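Transcription regulator, Crp family (Thermus thermophilus, PDB 4EV0) activates transcription from several promoters in a cAMP-dependent manner, working as a homodimer that binds cyclic AMP and DNA. Local coordinates at residues K50-R55 against S88-E93. Sequence-based numbering, arbitrary orientation.
Sequences KVRLFR and SAVAVE. With CMP (adenosine-3',5'-cyclic-monophosphate), chain G.
F54 and S88 face each other as a hydrogen-bonded antiparallel pair, F54 N giving to S88 O and S88 N to F54 O. F54 adopts chi1 62°, which sets CG between its own backbone N and carbonyl carbon and swings the ring toward the neighbouring strand. There S88 CB lies over one ring face, 3.8 Å from the centroid, in a CH-pi contact, while V90 CG1 meets the ring edge at CE1. S88 OG accepts a hydrogen bond from Q36 N and also meets a water. F54 CD1 in turn rests over a face of the R52 guanidinium, whose NH2 forms a salt bridge with E62 and whose NH1 is hydrogen-bonded to T64, both on strand 61-68.

R52 and V90 form the next hydrogen-bonded pair, with R52 N to V90 O at 2.8 Å and the return bond from V90 N to R52 O nearly as short. Beyond them the strand 88-91 ends, yet V92 N still reaches K50 O at 2.9 Å. K50, which loses more area here than any other residue of the pair of segments, passes its aliphatic chain aslant over V92, CD to CG2 at 3.6 Å. The chain bends at chi3 (-77°), and NZ forms a salt bridge with E93 OE2 at 3.2 Å, approaching from the anti side and 31° out of the carboxylate plane.

On the face of the sheet opposite R52, F54, S88 and V90 lie V51, L53, A89 and A91, with L53 CD2 against A89 CB at 3.6 Å. F74 packs on this side, and L53 CD1 comes within 3.8 Å of O4' of the bound cyclic AMP. Two neighbouring strands of the cyclic nucleotide-binding beta-roll thus divide their chemistry: one face is wholly apolar, whereas the reverse mixes V90 with F54, S88 and the charged R52. L53 is the residue of the contact that reaches the nucleotide, and five backbone hydrogen bonds set the register that places it there.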
# COMPACT_ATOMS: atom_id res chain seq x y z
N LYS B 50 -12.73 18.33 12.91
CA LYS B 50 -11.88 17.74 11.89
C LYS B 50 -10.55 17.30 12.48
O LYS B 50 -9.90 18.04 13.24
CB LYS B 50 -11.66 18.74 10.74
CG LYS B 50 -10.98 18.16 9.51
CD LYS B 50 -10.89 19.21 8.37
CE LYS B 50 -12.22 19.38 7.64
NZ LYS B 50 -12.39 20.75 7.07
N VAL B 51 -10.13 16.09 12.14
CA VAL B 51 -8.89 15.54 12.67
C VAL B 51 -7.90 15.22 11.55
O VAL B 51 -8.29 14.69 10.53
CB VAL B 51 -9.17 14.28 13.50
CG1 VAL B 51 -7.88 13.54 13.85
CG2 VAL B 51 -9.94 14.66 14.77
N ARG B 52 -6.63 15.56 11.73
CA ARG B 52 -5.62 15.12 10.78
C ARG B 52 -4.68 14.07 11.37
O ARG B 52 -4.15 14.25 12.47
CB ARG B 52 -4.80 16.30 10.23
CG ARG B 52 -3.73 15.85 9.25
CD ARG B 52 -3.05 17.04 8.58
NE ARG B 52 -2.17 17.72 9.52
CZ ARG B 52 -0.84 17.61 9.51
NH1 ARG B 52 -0.24 16.85 8.59
NH2 ARG B 52 -0.13 18.28 10.41
N LEU B 53 -4.49 12.99 10.62
CA LEU B 53 -3.52 11.95 10.94
C LEU B 53 -2.27 12.08 10.06
O LEU B 53 -2.37 12.36 8.86
CB LEU B 53 -4.13 10.58 10.69
CG LEU B 53 -5.46 10.29 11.37
CD1 LEU B 53 -6.07 9.01 10.80
CD2 LEU B 53 -5.27 10.17 12.88
N PHE B 54 -1.11 11.85 10.66
CA PHE B 54 0.16 11.91 9.93
C PHE B 54 1.25 11.11 10.62
O PHE B 54 1.22 10.92 11.83
CB PHE B 54 0.62 13.36 9.72
CG PHE B 54 0.91 14.11 11.02
CD1 PHE B 54 -0.11 14.80 11.68
CD2 PHE B 54 2.19 14.16 11.55
CE1 PHE B 54 0.16 15.51 12.88
CE2 PHE B 54 2.46 14.86 12.73
CZ PHE B 54 1.44 15.54 13.40
N ARG B 55 2.21 10.66 9.84
CA ARG B 55 3.37 9.96 10.34
C ARG B 55 4.57 10.87 10.16
O ARG B 55 4.57 11.75 9.28
CB ARG B 55 3.60 8.65 9.58
CG ARG B 55 2.77 7.45 10.11
CD ARG B 55 2.93 6.17 9.26
NE ARG B 55 4.25 5.56 9.36
CZ ARG B 55 4.59 4.61 10.23
NH1 ARG B 55 3.71 4.17 11.12
NH2 ARG B 55 5.82 4.11 10.22
N SER B 88 0.43 10.13 14.40
CA SER B 88 0.01 11.25 15.24
C SER B 88 -1.38 11.72 14.79
O SER B 88 -1.73 11.60 13.59
CB SER B 88 1.00 12.42 15.14
OG SER B 88 2.33 12.04 15.47
N ALA B 89 -2.16 12.25 15.73
CA ALA B 89 -3.48 12.79 15.44
C ALA B 89 -3.66 14.18 16.06
O ALA B 89 -3.50 14.35 17.28
CB ALA B 89 -4.56 11.86 15.94
N VAL B 90 -3.99 15.17 15.23
CA VAL B 90 -4.17 16.54 15.69
C VAL B 90 -5.53 17.10 15.27
O VAL B 90 -6.02 16.81 14.18
CB VAL B 90 -3.02 17.45 15.18
CG1 VAL B 90 -3.08 17.55 13.68
CG2 VAL B 90 -3.10 18.84 15.81
N ALA B 91 -6.14 17.89 16.15
CA ALA B 91 -7.41 18.53 15.82
C ALA B 91 -7.10 19.74 14.95
O ALA B 91 -6.26 20.56 15.32
CB ALA B 91 -8.12 18.96 17.10
N VAL B 92 -7.74 19.84 13.79
CA VAL B 92 -7.57 21.03 12.96
C VAL B 92 -8.77 21.99 13.09
O VAL B 92 -8.71 23.13 12.63
CB VAL B 92 -7.23 20.70 11.48
CG1 VAL B 92 -6.50 19.38 11.38
CG2 VAL B 92 -8.48 20.70 10.61
N GLU B 93 -9.83 21.52 13.72
CA GLU B 93 -10.95 22.36 14.14
C GLU B 93 -11.21 22.08 15.62
O GLU B 93 -10.63 21.15 16.17
CB GLU B 93 -12.21 22.05 13.33
CG GLU B 93 -12.14 22.43 11.88
CD GLU B 93 -13.35 21.96 11.10
OE1 GLU B 93 -14.34 21.52 11.74
OE2 GLU B 93 -13.32 22.03 9.85
P CMP G . -3.53 3.90 16.03
O1P CMP G . -4.10 3.54 17.37
O2P CMP G . -2.38 3.08 15.48
O5' CMP G . -3.14 5.47 15.99
C5' CMP G . -3.07 6.18 14.76
C4' CMP G . -4.23 5.79 13.91
O4' CMP G . -4.10 6.26 12.55
C3' CMP G . -4.38 4.32 13.72
O3' CMP G . -4.72 3.66 14.92
C2' CMP G . -5.42 4.27 12.61
O2' CMP G . -6.70 4.62 13.10
C1' CMP G . -4.91 5.43 11.73
N9 CMP G . -4.11 4.94 10.61
C8 CMP G . -2.95 4.26 10.67
N7 CMP G . -2.54 3.95 9.41
C5 CMP G . -3.44 4.44 8.53
C6 CMP G . -3.61 4.48 7.06
N6 CMP G . -2.68 3.91 6.24
N1 CMP G . -4.72 5.11 6.57
C2 CMP G . -5.64 5.67 7.37
N3 CMP G . -5.54 5.68 8.72
C4 CMP G . -4.49 5.09 9.34
O HOH W 1 4.07 11.40 13.55